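Local coordinates for esterase (Rhizomucor miehei CAU432, PDB 4WY8), which probably hydrolyses carboxylic esters, as a fungal carboxylesterase (EC 3.1.1.1) built on the alpha/beta-hydrolase fold, at residues P3-K8 and T257-V262; Q12-A17 and G288-I293; W141-E146 and T156-A161; P82-F87 and K316-E321; G91-S96 and F222-P227. All coordinates share one frame; numbering follows the deposited sequence.

Contact 1 (P3-K8 and T257-V262); sequences PTVKLK and TAEADV
Glu259 and Ala260 face Val5 and Leu7 where the N-terminal arm passes the end of strand 253-258. The Glu259 side chain leaves the backbone toward the arm. CB and CG act as a spacer in an extended chain (chi1 -179°, chi2 -173°), which carries the carboxylate out beside Val5. At the tip the two oxygens part company. OE1 lies 4.4 Å from Val5 CG1 and accepts a bond from a water at 2.9 Å. That water in turn accepts Lys6 N at 2.8 Å, so it ties the arm to the carboxylate. OE1 also takes the backbone N of Gly288. OE2 pairs with Arg272 of the second subunit in a salt bridge, which would be expected to favour the charged carboxylate. Next to this polar end is a small apolar patch. The methyl of Ala260 is touched by Val5 CG1 at 3.9 Å and by Leu7 CD2 at 3.8 Å. The next residue, Asp261, bonds His291 in a pattern consistent with a catalytic triad. The arm thus runs into helix 9-17 past the corner that follows strand 253-258, with helix 202-206 beside Val5 and strand 289-290 beside Leu7 and Ala260.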
# COMPACT_ATOMS: atom_id res chain seq x y z
N PRO A 3 19.29 8.25 -2.05
CA PRO A 3 18.69 8.66 -3.32
C PRO A 3 18.03 10.04 -3.26
O PRO A 3 17.54 10.45 -2.21
CB PRO A 3 17.64 7.57 -3.59
CG PRO A 3 17.30 7.03 -2.24
CD PRO A 3 18.59 7.10 -1.45
N THR A 4 18.04 10.75 -4.38
CA THR A 4 17.39 12.06 -4.44
C THR A 4 15.89 11.84 -4.70
O THR A 4 15.49 11.03 -5.55
CB THR A 4 18.01 12.98 -5.52
OG1 THR A 4 17.14 13.07 -6.65
CG2 THR A 4 19.36 12.44 -5.96
N VAL A 5 15.07 12.56 -3.94
CA VAL A 5 13.63 12.39 -3.99
C VAL A 5 13.08 12.87 -5.33
O VAL A 5 13.40 13.97 -5.78
CB VAL A 5 12.93 13.14 -2.83
CG1 VAL A 5 11.40 13.15 -3.03
CG2 VAL A 5 13.30 12.50 -1.49
N LYS A 6 12.28 12.03 -5.97
CA LYS A 6 11.57 12.46 -7.16
C LYS A 6 10.11 12.55 -6.76
O LYS A 6 9.47 11.53 -6.49
CB LYS A 6 11.78 11.49 -8.33
CG LYS A 6 13.24 11.34 -8.83
CD LYS A 6 13.78 12.62 -9.49
CE LYS A 6 15.21 12.43 -10.02
NZ LYS A 6 15.85 13.72 -10.41
N LEU A 7 9.59 13.77 -6.69
CA LEU A 7 8.18 13.95 -6.37
C LEU A 7 7.34 13.72 -7.60
O LEU A 7 7.80 13.94 -8.73
CB LEU A 7 7.91 15.36 -5.83
CG LEU A 7 8.58 15.66 -4.49
CD1 LEU A 7 8.25 17.09 -4.08
CD2 LEU A 7 8.16 14.64 -3.44
N LYS A 8 6.11 13.27 -7.38
CA LYS A 8 5.12 13.25 -8.44
C LYS A 8 4.67 14.68 -8.74
O LYS A 8 4.71 15.55 -7.86
CB LYS A 8 3.92 12.36 -8.04
CG LYS A 8 4.37 10.97 -7.58
CD LYS A 8 3.32 9.91 -7.82
CE LYS A 8 3.84 8.56 -7.33
NZ LYS A 8 2.75 7.65 -6.81
N THR A 257 3.00 6.18 5.55
CA THR A 257 3.93 7.31 5.61
C THR A 257 4.27 7.82 4.21
O THR A 257 4.14 7.09 3.20
CB THR A 257 5.26 6.95 6.35
OG1 THR A 257 5.89 5.84 5.70
CG2 THR A 257 5.00 6.63 7.83
N ALA A 258 4.70 9.09 4.16
CA ALA A 258 5.12 9.71 2.91
C ALA A 258 6.63 9.74 2.83
O ALA A 258 7.31 10.04 3.83
CB ALA A 258 4.54 11.14 2.78
N GLU A 259 7.17 9.45 1.65
CA GLU A 259 8.62 9.46 1.47
C GLU A 259 9.23 10.84 1.74
O GLU A 259 10.24 10.94 2.43
CB GLU A 259 8.99 9.00 0.07
CG GLU A 259 10.50 8.96 -0.15
CD GLU A 259 10.85 8.66 -1.60
OE1 GLU A 259 10.04 9.02 -2.48
OE2 GLU A 259 11.95 8.11 -1.85
N ALA A 260 8.65 11.90 1.19
CA ALA A 260 9.23 13.24 1.40
C ALA A 260 8.47 14.02 2.46
O ALA A 260 7.69 14.90 2.13
CB ALA A 260 9.27 14.01 0.09
N ASP A 261 8.69 13.68 3.73
CA ASP A 261 7.88 14.20 4.84
C ASP A 261 8.75 14.24 6.08
O ASP A 261 9.46 13.26 6.37
CB ASP A 261 6.64 13.31 5.08
CG ASP A 261 5.71 13.82 6.21
OD1 ASP A 261 5.94 14.90 6.82
OD2 ASP A 261 4.67 13.13 6.45
N VAL A 262 8.73 15.37 6.80
CA VAL A 262 9.52 15.47 8.03
C VAL A 262 9.08 14.43 9.06
O VAL A 262 9.89 13.97 9.87
CB VAL A 262 9.42 16.88 8.67
CG1 VAL A 262 10.10 17.91 7.79
CG2 VAL A 262 7.96 17.26 8.97
O HOH W 1 11.10 9.57 -5.15

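Contact 2 (Q12-A17 and G288-I293); sequences QNIADA and GIIHGI
Ile290 meets Ile14 and Ala15 where the N-terminal helix 9-17 lies against the loop that carries His291. In the alpha/beta-hydrolase fold this loop normally bears the catalytic histidine. Here His291 bonds Ser164 and Asp261, consistent with that role. The contact itself is aliphatic. Ile290 points its side chain at the helix. Its CG1 lies between the backbone N and the carbonyl carbon (chi1 56°), the more crowded choice. The next torsion is extended (chi2 162°) and sends CD1 outward as the touching tip. Ile14 presents its CG2 methyl, anti to the backbone N, to the Ile290 methyl, while CG1 lies beside the backbone N. The two isoleucine side chains cross obliquely, so they meet at a methyl and do not lie along each other. Tyr212 and Leu296 also pack on Ile14. Cys11, one turn before Ala15, touches Ile290 from the same helix. On the outer side of the helix, Gln12 reaches Asp16 one turn on. Its NE2 donates to Asp16 OD2 at 3.2 Å with an N-H...O angle of 158°. The oxygen is approached on its syn side, somewhat above the carboxylate plane. A second bond, from NE2 to OD1, is weak. Across the contact, Ile290 CD1 sits 3.7 Å from Ile14 CG2 and 4.1 Å from Ala15 N.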
# COMPACT_ATOMS: atom_id res chain seq x y z
N GLN A 12 4.76 17.97 -6.36
CA GLN A 12 5.73 19.00 -6.70
C GLN A 12 5.05 20.37 -6.74
O GLN A 12 5.46 21.33 -6.07
CB GLN A 12 6.38 18.69 -8.05
CG GLN A 12 7.47 19.67 -8.46
CD GLN A 12 8.71 19.56 -7.60
OE1 GLN A 12 9.35 18.51 -7.54
NE2 GLN A 12 9.05 20.65 -6.91
N ASN A 13 3.96 20.41 -7.51
CA ASN A 13 3.19 21.62 -7.66
C ASN A 13 2.80 22.21 -6.30
O ASN A 13 2.99 23.40 -6.06
CB ASN A 13 1.92 21.36 -8.47
CG ASN A 13 1.12 22.61 -8.70
OD1 ASN A 13 1.61 23.56 -9.32
ND2 ASN A 13 -0.08 22.68 -8.12
N ILE A 14 2.26 21.36 -5.43
CA ILE A 14 1.88 21.79 -4.09
C ILE A 14 3.08 22.34 -3.33
O ILE A 14 3.02 23.41 -2.73
CB ILE A 14 1.26 20.66 -3.25
CG1 ILE A 14 -0.08 20.20 -3.85
CG2 ILE A 14 1.16 21.09 -1.77
CD1 ILE A 14 -1.21 21.24 -3.78
N ALA A 15 4.19 21.61 -3.39
CA ALA A 15 5.37 22.01 -2.65
C ALA A 15 5.82 23.42 -3.06
O ALA A 15 6.21 24.22 -2.22
CB ALA A 15 6.50 21.01 -2.87
N ASP A 16 5.77 23.71 -4.36
CA ASP A 16 6.22 25.03 -4.83
C ASP A 16 5.15 26.11 -4.63
O ASP A 16 5.46 27.30 -4.54
CB ASP A 16 6.61 24.93 -6.30
CG ASP A 16 7.69 23.89 -6.52
OD1 ASP A 16 8.29 23.45 -5.52
OD2 ASP A 16 7.94 23.52 -7.68
N ALA A 17 3.90 25.69 -4.52
CA ALA A 17 2.79 26.62 -4.36
C ALA A 17 2.78 27.26 -2.98
O ALA A 17 2.38 28.42 -2.84
CB ALA A 17 1.46 25.91 -4.61
N GLY A 288 7.41 9.19 -3.62
CA GLY A 288 7.17 10.36 -4.43
C GLY A 288 6.09 11.32 -3.95
O GLY A 288 5.67 12.20 -4.71
N ILE A 289 5.65 11.19 -2.70
CA ILE A 289 4.61 12.10 -2.21
C ILE A 289 5.07 12.91 -1.01
O ILE A 289 6.02 12.56 -0.31
CB ILE A 289 3.31 11.35 -1.82
CG1 ILE A 289 3.54 10.43 -0.62
CG2 ILE A 289 2.75 10.57 -2.98
CD1 ILE A 289 2.26 9.96 -0.00
N ILE A 290 4.35 13.99 -0.78
CA ILE A 290 4.59 14.83 0.36
C ILE A 290 3.44 14.77 1.34
O ILE A 290 2.36 14.26 1.03
CB ILE A 290 4.81 16.31 -0.03
CG1 ILE A 290 3.61 16.82 -0.83
CG2 ILE A 290 6.12 16.45 -0.79
CD1 ILE A 290 3.50 18.37 -0.91
N HIS A 291 3.70 15.31 2.51
CA HIS A 291 2.68 15.51 3.51
C HIS A 291 1.62 16.50 3.00
O HIS A 291 1.94 17.48 2.34
CB HIS A 291 3.34 16.02 4.79
CG HIS A 291 2.46 15.94 6.00
ND1 HIS A 291 2.64 14.98 6.98
CD2 HIS A 291 1.45 16.73 6.44
CE1 HIS A 291 1.76 15.16 7.94
NE2 HIS A 291 1.02 16.21 7.64
N GLY A 292 0.36 16.25 3.35
CA GLY A 292 -0.71 17.21 3.15
C GLY A 292 -1.64 16.98 1.97
O GLY A 292 -2.48 17.84 1.65
N ILE A 293 -1.57 15.81 1.36
CA ILE A 293 -2.40 15.58 0.20
C ILE A 293 -3.87 15.38 0.57
O ILE A 293 -4.74 15.46 -0.30
CB ILE A 293 -1.88 14.41 -0.64
CG1 ILE A 293 -1.77 13.12 0.17
CG2 ILE A 293 -0.49 14.77 -1.18
CD1 ILE A 293 -1.16 11.99 -0.67

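Contact 3 (W141-E146 and T156-A161); sequences WVAKEE and TKLVVA
Leu158 packs on Val142 and Ala143, and the flat group it meets is the peptide that joins those two residues. Its CD1 methyl comes within 3.8 Å of Ala143 N. No aromatic ring lies between the segments. The Trp141 ring is turned the other way, onto Lys56 and Ile58 of strand 51-59. The contact belongs to a beta-alpha-beta crossover of the alpha/beta-hydrolase fold. Helix 130-143 connects the parallel strands 114-118 and 159-163 and passes strand 83-87, which lies between them in the sheet. Leu158 comes just before strand 159-163, which leads into the GxSxG sequence of a likely nucleophile elbow. Its side chain points at the last turn of the helix. CG is anti to the backbone N (chi1 -166°), beside the carbonyl carbon, and this puts one methyl branch against the helix. Val142 also points across the contact and meets that branch at an oblique angle. Pro83 touches both Val142 and Leu158, between helix and sheet. Ile184 packs on Ala143 nearby. On the Leu158 side one methyl makes these touches: Leu158 CD1 is 3.6 Å from Val142 CG1, 3.9 Å from Val142 CB and 4.0 Å from Ala143 CB.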
# COMPACT_ATOMS: atom_id res chain seq x y z
N TRP A 141 -19.21 7.44 22.52
CA TRP A 141 -20.60 7.70 22.17
C TRP A 141 -21.05 6.81 21.00
O TRP A 141 -22.11 6.19 21.07
CB TRP A 141 -20.79 9.17 21.83
CG TRP A 141 -22.24 9.58 21.69
CD1 TRP A 141 -23.03 10.11 22.66
CD2 TRP A 141 -23.06 9.50 20.51
NE1 TRP A 141 -24.29 10.35 22.17
CE2 TRP A 141 -24.33 9.98 20.86
CE3 TRP A 141 -22.84 9.05 19.20
CZ2 TRP A 141 -25.39 10.04 19.93
CZ3 TRP A 141 -23.89 9.10 18.29
CH2 TRP A 141 -25.15 9.59 18.66
N VAL A 142 -20.25 6.75 19.94
CA VAL A 142 -20.60 5.93 18.77
C VAL A 142 -20.68 4.43 19.09
O VAL A 142 -21.57 3.73 18.58
CB VAL A 142 -19.60 6.15 17.58
CG1 VAL A 142 -19.91 5.19 16.41
CG2 VAL A 142 -19.64 7.59 17.09
N ALA A 143 -19.79 3.94 19.94
CA ALA A 143 -19.74 2.50 20.26
C ALA A 143 -20.94 1.99 21.08
O ALA A 143 -21.22 0.80 21.13
CB ALA A 143 -18.47 2.18 20.98
N LYS A 144 -21.63 2.92 21.74
CA LYS A 144 -22.76 2.59 22.59
C LYS A 144 -23.96 2.15 21.73
O LYS A 144 -24.37 2.87 20.80
CB LYS A 144 -23.06 3.81 23.45
CG LYS A 144 -23.61 3.56 24.83
CD LYS A 144 -23.49 4.87 25.61
CE LYS A 144 -24.00 4.76 27.04
NZ LYS A 144 -23.65 5.98 27.84
N GLU A 145 -24.54 0.99 22.05
CA GLU A 145 -25.54 0.34 21.19
C GLU A 145 -26.70 1.20 20.73
O GLU A 145 -27.02 1.26 19.53
CB GLU A 145 -26.14 -0.87 21.90
CG GLU A 145 -27.06 -1.69 20.99
CD GLU A 145 -27.84 -2.76 21.73
OE1 GLU A 145 -27.80 -2.79 22.98
OE2 GLU A 145 -28.52 -3.57 21.04
N GLU A 146 -27.34 1.86 21.68
CA GLU A 146 -28.51 2.66 21.38
C GLU A 146 -28.18 3.90 20.53
O GLU A 146 -28.94 4.30 19.62
CB GLU A 146 -29.22 3.02 22.70
CG GLU A 146 -28.43 3.87 23.70
CD GLU A 146 -27.40 3.04 24.50
OE1 GLU A 146 -27.30 1.81 24.29
OE2 GLU A 146 -26.71 3.62 25.38
N THR A 156 -19.92 -2.84 16.03
CA THR A 156 -18.93 -3.92 15.99
C THR A 156 -17.87 -3.73 14.89
O THR A 156 -16.88 -4.49 14.82
CB THR A 156 -19.61 -5.31 15.83
OG1 THR A 156 -20.13 -5.47 14.50
CG2 THR A 156 -20.73 -5.45 16.85
N LYS A 157 -18.04 -2.71 14.05
CA LYS A 157 -17.07 -2.43 12.99
C LYS A 157 -16.41 -1.06 13.12
O LYS A 157 -15.73 -0.60 12.20
CB LYS A 157 -17.75 -2.58 11.62
CG LYS A 157 -18.08 -4.05 11.29
CD LYS A 157 -18.90 -4.19 10.00
CE LYS A 157 -19.27 -5.66 9.75
NZ LYS A 157 -19.99 -5.84 8.46
N LEU A 158 -16.58 -0.42 14.27
CA LEU A 158 -16.01 0.90 14.48
C LEU A 158 -14.49 0.91 14.24
O LEU A 158 -13.76 0.04 14.73
CB LEU A 158 -16.35 1.39 15.89
CG LEU A 158 -16.15 2.86 16.28
CD1 LEU A 158 -17.10 3.18 17.39
CD2 LEU A 158 -14.73 3.10 16.77
N VAL A 159 -14.04 1.86 13.43
CA VAL A 159 -12.61 2.10 13.23
C VAL A 159 -12.31 3.57 13.41
O VAL A 159 -13.18 4.42 13.18
CB VAL A 159 -12.14 1.65 11.85
CG1 VAL A 159 -12.35 0.16 11.66
CG2 VAL A 159 -12.86 2.44 10.78
N VAL A 160 -11.11 3.90 13.87
CA VAL A 160 -10.70 5.30 13.94
C VAL A 160 -9.70 5.55 12.83
O VAL A 160 -8.90 4.67 12.48
CB VAL A 160 -10.08 5.68 15.30
CG1 VAL A 160 -11.08 5.46 16.42
CG2 VAL A 160 -8.80 4.86 15.55
N ALA A 161 -9.71 6.76 12.29
CA ALA A 161 -8.81 7.09 11.21
C ALA A 161 -8.53 8.57 11.24
O ALA A 161 -9.39 9.36 11.59
CB ALA A 161 -9.41 6.69 9.86

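Contact 4 (P82-F87 and K316-E321)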
# COMPACT_ATOMS: atom_id res chain seq x y z
N PRO A 82 -20.79 0.34 8.49
CA PRO A 82 -19.65 0.46 9.42
C PRO A 82 -19.32 1.92 9.71
O PRO A 82 -19.41 2.78 8.83
CB PRO A 82 -18.49 -0.24 8.69
CG PRO A 82 -18.93 -0.40 7.23
CD PRO A 82 -20.45 -0.40 7.25
N PRO A 83 -18.99 2.22 10.97
CA PRO A 83 -18.66 3.60 11.28
C PRO A 83 -17.16 3.84 11.26
O PRO A 83 -16.38 3.02 11.75
CB PRO A 83 -19.24 3.79 12.68
CG PRO A 83 -19.10 2.43 13.32
CD PRO A 83 -19.14 1.40 12.18
N ILE A 84 -16.76 4.92 10.61
CA ILE A 84 -15.39 5.37 10.62
C ILE A 84 -15.35 6.69 11.35
O ILE A 84 -15.86 7.69 10.84
CB ILE A 84 -14.84 5.55 9.20
CG1 ILE A 84 -14.90 4.24 8.42
CG2 ILE A 84 -13.41 6.11 9.21
CD1 ILE A 84 -14.49 4.40 6.96
N VAL A 85 -14.74 6.72 12.52
CA VAL A 85 -14.60 7.96 13.25
C VAL A 85 -13.29 8.61 12.82
O VAL A 85 -12.21 8.05 12.99
CB VAL A 85 -14.61 7.73 14.77
CG1 VAL A 85 -14.65 9.06 15.47
CG2 VAL A 85 -15.83 6.89 15.16
N PHE A 86 -13.41 9.81 12.27
CA PHE A 86 -12.31 10.45 11.57
C PHE A 86 -11.83 11.68 12.31
O PHE A 86 -12.64 12.53 12.68
CB PHE A 86 -12.75 10.82 10.14
CG PHE A 86 -11.62 11.24 9.25
CD1 PHE A 86 -11.19 12.57 9.23
CD2 PHE A 86 -10.99 10.33 8.42
CE1 PHE A 86 -10.15 12.98 8.42
CE2 PHE A 86 -9.93 10.74 7.59
CZ PHE A 86 -9.52 12.07 7.60
N PHE A 87 -10.52 11.77 12.51
CA PHE A 87 -9.88 12.93 13.13
C PHE A 87 -8.94 13.63 12.14
O PHE A 87 -7.96 13.04 11.61
CB PHE A 87 -9.11 12.53 14.40
CG PHE A 87 -9.88 11.58 15.28
CD1 PHE A 87 -11.15 11.93 15.76
CD2 PHE A 87 -9.36 10.35 15.63
CE1 PHE A 87 -11.88 11.04 16.56
CE2 PHE A 87 -10.07 9.48 16.45
CZ PHE A 87 -11.34 9.82 16.91
N LYS A 316 -11.01 -5.81 4.55
CA LYS A 316 -10.48 -7.00 5.22
C LYS A 316 -10.72 -6.97 6.76
O LYS A 316 -11.13 -7.97 7.36
CB LYS A 316 -8.99 -7.19 4.90
CG LYS A 316 -8.34 -8.37 5.63
CD LYS A 316 -9.18 -9.65 5.48
CE LYS A 316 -9.32 -10.06 4.01
NZ LYS A 316 -8.07 -10.62 3.42
N THR A 317 -10.46 -5.82 7.39
CA THR A 317 -10.72 -5.66 8.83
C THR A 317 -12.17 -6.07 9.21
O THR A 317 -12.40 -6.87 10.15
CB THR A 317 -10.48 -4.20 9.26
OG1 THR A 317 -9.14 -3.80 8.91
CG2 THR A 317 -10.67 -4.04 10.75
N TRP A 318 -13.13 -5.54 8.48
CA TRP A 318 -14.54 -5.83 8.72
C TRP A 318 -14.86 -7.30 8.46
O TRP A 318 -15.63 -7.90 9.20
CB TRP A 318 -15.43 -4.92 7.86
CG TRP A 318 -15.29 -3.47 8.22
CD1 TRP A 318 -14.98 -2.96 9.44
CD2 TRP A 318 -15.45 -2.34 7.34
NE1 TRP A 318 -14.95 -1.59 9.39
CE2 TRP A 318 -15.21 -1.18 8.11
CE3 TRP A 318 -15.76 -2.19 5.98
CZ2 TRP A 318 -15.29 0.11 7.56
CZ3 TRP A 318 -15.82 -0.91 5.44
CH2 TRP A 318 -15.58 0.22 6.23
N LYS A 319 -14.23 -7.89 7.44
CA LYS A 319 -14.42 -9.33 7.21
C LYS A 319 -13.94 -10.15 8.39
O LYS A 319 -14.58 -11.13 8.75
CB LYS A 319 -13.71 -9.81 5.93
CG LYS A 319 -14.45 -9.49 4.63
CD LYS A 319 -13.69 -9.98 3.39
CE LYS A 319 -14.24 -9.31 2.13
NZ LYS A 319 -13.54 -9.70 0.86
N LEU A 320 -12.85 -9.75 9.01
CA LEU A 320 -12.31 -10.43 10.14
C LEU A 320 -13.28 -10.45 11.29
O LEU A 320 -13.34 -11.41 11.99
CB LEU A 320 -11.00 -9.81 10.59
CG LEU A 320 -9.83 -9.98 9.66
CD1 LEU A 320 -8.78 -8.94 9.90
CD2 LEU A 320 -9.22 -11.35 9.62
N GLU A 321 -14.02 -9.38 11.46
CA GLU A 321 -14.95 -9.21 12.53
C GLU A 321 -16.19 -10.08 12.35
O GLU A 321 -16.72 -10.65 13.26
CB GLU A 321 -15.47 -7.77 12.56
CG GLU A 321 -14.51 -6.62 12.78
CD GLU A 321 -13.48 -6.87 13.84
OE1 GLU A 321 -13.83 -6.95 15.04
OE2 GLU A 321 -12.32 -6.92 13.46
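Pro82 lies over one face of the Trp318 indole, and Ile84 comes to its edge. The proline and the indole side chains cross at about a right angle. The approach of the proline is a CH-pi contact. Its CG stands 3.5 Å from the centroid of the six-membered ring, only 10° off the ring normal. CB sits further toward the rim, 3.4 Å from CZ2 and 3.5 Å from CE2 of Trp318. Two neighbouring carbons of one pyrrolidine ring therefore press on the benzo part of the indole. Ile84 plays a different part. Its CG1 lies near the indole plane, 4.2 Å from CZ2 of Trp318, and so closes part of the ring's edge. The tryptophan is set for this by two torsions. CG is anti to the carbonyl carbon (chi1 -64°), which sends the indole off the helix toward the sheet, and chi2 of -29° turns its face to Pro82. The edge that carries NE1 gives a weak hydrogen bond to Lys157 O, in the turn before strand 159-163. This bond would help to fix the rotation of the ring. Val159 of that strand packs on the indole as well. Lys316, on the same helix, reaches Asp308 of the second subunit in a salt bridge. In the fold, helix 301-322 covers one face of the central sheet. Strand 83-87 runs between strands 114-118 and 159-163. The end of Ile84 reaches this helix, while Pro83 and Val85 pack on helix 130-143 across the sheet.

Contact 5 (G91-S96 and F222-P227); sequences GWVVGS and FDHYIP
Phe222, which meets Trp92 across the contact, accepts the backbone N of Ile226 on its own carbonyl O at 2.8 Å. This is the last-turn bond of helix 215-225 and it fixes the backbone that carries Phe222 and Tyr225. Together with Trp92 these two form an aromatic cluster. Tyr225 stacks face to face on the indole. Its ring centroid is 3.4 Å from that of the five-membered ring of Trp92, and the planes are 3° apart. The overlap is almost direct, with Tyr225 CE1 3.3 Å from Trp92 CE2. Tyr225 CG is anti to the backbone N (chi1 -174°), which brings the phenol flat over the indole. Phe222 meets the same tryptophan in a T-shaped pair. The indole points its edge at the phenyl face, with planes at 74° and the six-membered ring and phenyl centroids 5.4 Å apart. The nearest atoms are Trp92 CH2 and Phe222 CZ, at 4.2 Å. At the other end of the contact, Val93 CG2 touches His224 CB at 3.8 Å, and Pro27 packs on both residues. Trp92 ends the sequence HGGGW, as in esterases of the hormone-sensitive lipase family, where these glycines commonly form the oxyanion hole. Ala165 and Asn168 of helix 165-179 lie against the indole. The chemistry is almost wholly that of rings and aliphatic carbons. The meeting of the loop with helix 215-225 thus rests on dispersion and the fit of flat faces, with no polar bond between the two segments.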
# COMPACT_ATOMS: atom_id res chain seq x y z
N GLY A 91 -2.39 20.20 12.41
CA GLY A 91 -1.46 20.54 13.49
C GLY A 91 -2.12 20.92 14.80
O GLY A 91 -1.49 21.60 15.63
N TRP A 92 -3.35 20.46 15.00
CA TRP A 92 -4.20 20.77 16.17
C TRP A 92 -4.63 22.24 16.20
O TRP A 92 -5.22 22.69 17.18
CB TRP A 92 -3.49 20.45 17.50
CG TRP A 92 -2.98 19.04 17.64
CD1 TRP A 92 -3.72 17.91 17.84
CD2 TRP A 92 -1.60 18.63 17.64
NE1 TRP A 92 -2.89 16.82 17.95
CE2 TRP A 92 -1.58 17.23 17.82
CE3 TRP A 92 -0.38 19.30 17.48
CZ2 TRP A 92 -0.40 16.50 17.86
CZ3 TRP A 92 0.80 18.57 17.52
CH2 TRP A 92 0.78 17.18 17.70
N VAL A 93 -4.35 22.98 15.13
CA VAL A 93 -4.57 24.42 15.15
C VAL A 93 -5.52 24.87 14.03
O VAL A 93 -6.36 25.76 14.23
CB VAL A 93 -3.22 25.17 15.02
CG1 VAL A 93 -3.44 26.68 14.97
CG2 VAL A 93 -2.28 24.79 16.19
N VAL A 94 -5.39 24.22 12.87
CA VAL A 94 -6.26 24.51 11.73
C VAL A 94 -6.94 23.23 11.21
O VAL A 94 -6.85 22.16 11.84
CB VAL A 94 -5.45 25.19 10.61
CG1 VAL A 94 -4.66 26.37 11.17
CG2 VAL A 94 -4.47 24.18 10.00
N GLY A 95 -7.57 23.30 10.05
CA GLY A 95 -8.28 22.16 9.51
C GLY A 95 -9.74 22.19 9.88
O GLY A 95 -10.13 22.78 10.90
N SER A 96 -10.58 21.60 9.03
CA SER A 96 -12.03 21.65 9.23
C SER A 96 -12.70 20.61 8.37
O SER A 96 -12.06 19.95 7.55
CB SER A 96 -12.59 23.02 8.87
OG SER A 96 -12.58 23.18 7.46
N PHE A 222 3.19 22.55 17.66
CA PHE A 222 3.47 22.03 19.00
C PHE A 222 3.42 23.14 20.08
O PHE A 222 2.90 22.91 21.20
CB PHE A 222 4.85 21.37 19.01
CG PHE A 222 4.81 19.85 18.94
CD1 PHE A 222 4.55 19.08 20.08
CD2 PHE A 222 5.08 19.19 17.75
CE1 PHE A 222 4.53 17.67 20.03
CE2 PHE A 222 5.07 17.78 17.68
CZ PHE A 222 4.79 17.02 18.82
N ASP A 223 3.91 24.33 19.75
CA ASP A 223 3.93 25.43 20.72
C ASP A 223 2.52 25.89 21.04
O ASP A 223 2.22 26.25 22.18
CB ASP A 223 4.79 26.60 20.22
CG ASP A 223 6.27 26.36 20.41
OD1 ASP A 223 6.63 25.51 21.25
OD2 ASP A 223 7.08 27.02 19.71
N HIS A 224 1.63 25.89 20.05
CA HIS A 224 0.23 26.19 20.37
C HIS A 224 -0.49 25.05 21.14
O HIS A 224 -1.35 25.32 21.99
CB HIS A 224 -0.58 26.51 19.11
CG HIS A 224 -0.35 27.88 18.56
ND1 HIS A 224 -0.54 29.03 19.30
CD2 HIS A 224 0.02 28.30 17.33
CE1 HIS A 224 -0.29 30.09 18.56
NE2 HIS A 224 0.06 29.67 17.35
N TYR A 225 -0.18 23.80 20.81
CA TYR A 225 -0.89 22.63 21.38
C TYR A 225 -0.44 22.29 22.81
O TYR A 225 -1.26 22.04 23.70
CB TYR A 225 -0.68 21.42 20.46
CG TYR A 225 -1.43 20.12 20.76
CD1 TYR A 225 -0.75 18.91 20.84
CD2 TYR A 225 -2.80 20.11 20.89
CE1 TYR A 225 -1.41 17.72 21.08
CE2 TYR A 225 -3.49 18.92 21.13
CZ TYR A 225 -2.78 17.74 21.22
OH TYR A 225 -3.45 16.55 21.45
N ILE A 226 0.88 22.27 22.99
CA ILE A 226 1.52 21.92 24.26
C ILE A 226 2.61 22.93 24.57
O ILE A 226 3.79 22.66 24.31
CB ILE A 226 2.14 20.50 24.20
CG1 ILE A 226 1.12 19.50 23.65
CG2 ILE A 226 2.56 20.02 25.58
CD1 ILE A 226 1.70 18.13 23.45
N PRO A 227 2.23 24.08 25.15
CA PRO A 227 3.19 25.17 25.40
C PRO A 227 4.35 24.79 26.30
O PRO A 227 5.51 25.16 26.04
CB PRO A 227 2.33 26.24 26.11
CG PRO A 227 0.93 25.96 25.64
CD PRO A 227 0.86 24.45 25.52

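Contacts 1 and 2 lie at one end of the molecule, with centres about 9 Å apart. They touch through Asp261 and His291, the probable triad pair, and join the N-terminal arm and helix to the chain after strands 253-258 and 281-286. Contacts 3 and 4, also about 9 Å apart between centres, share neighbouring strands 83-87 and 159-163. The centres of contacts 1 and 3 are about 35 Å apart, those of contacts 2 and 5 about 21 Å. Contact 5 continues the chain just after segment 82-87. Along the sequence contact 3 is nested inside all the others. The N-terminal part thus packs by the probable triad loops, and C-terminal helix 301-322 on the sheet.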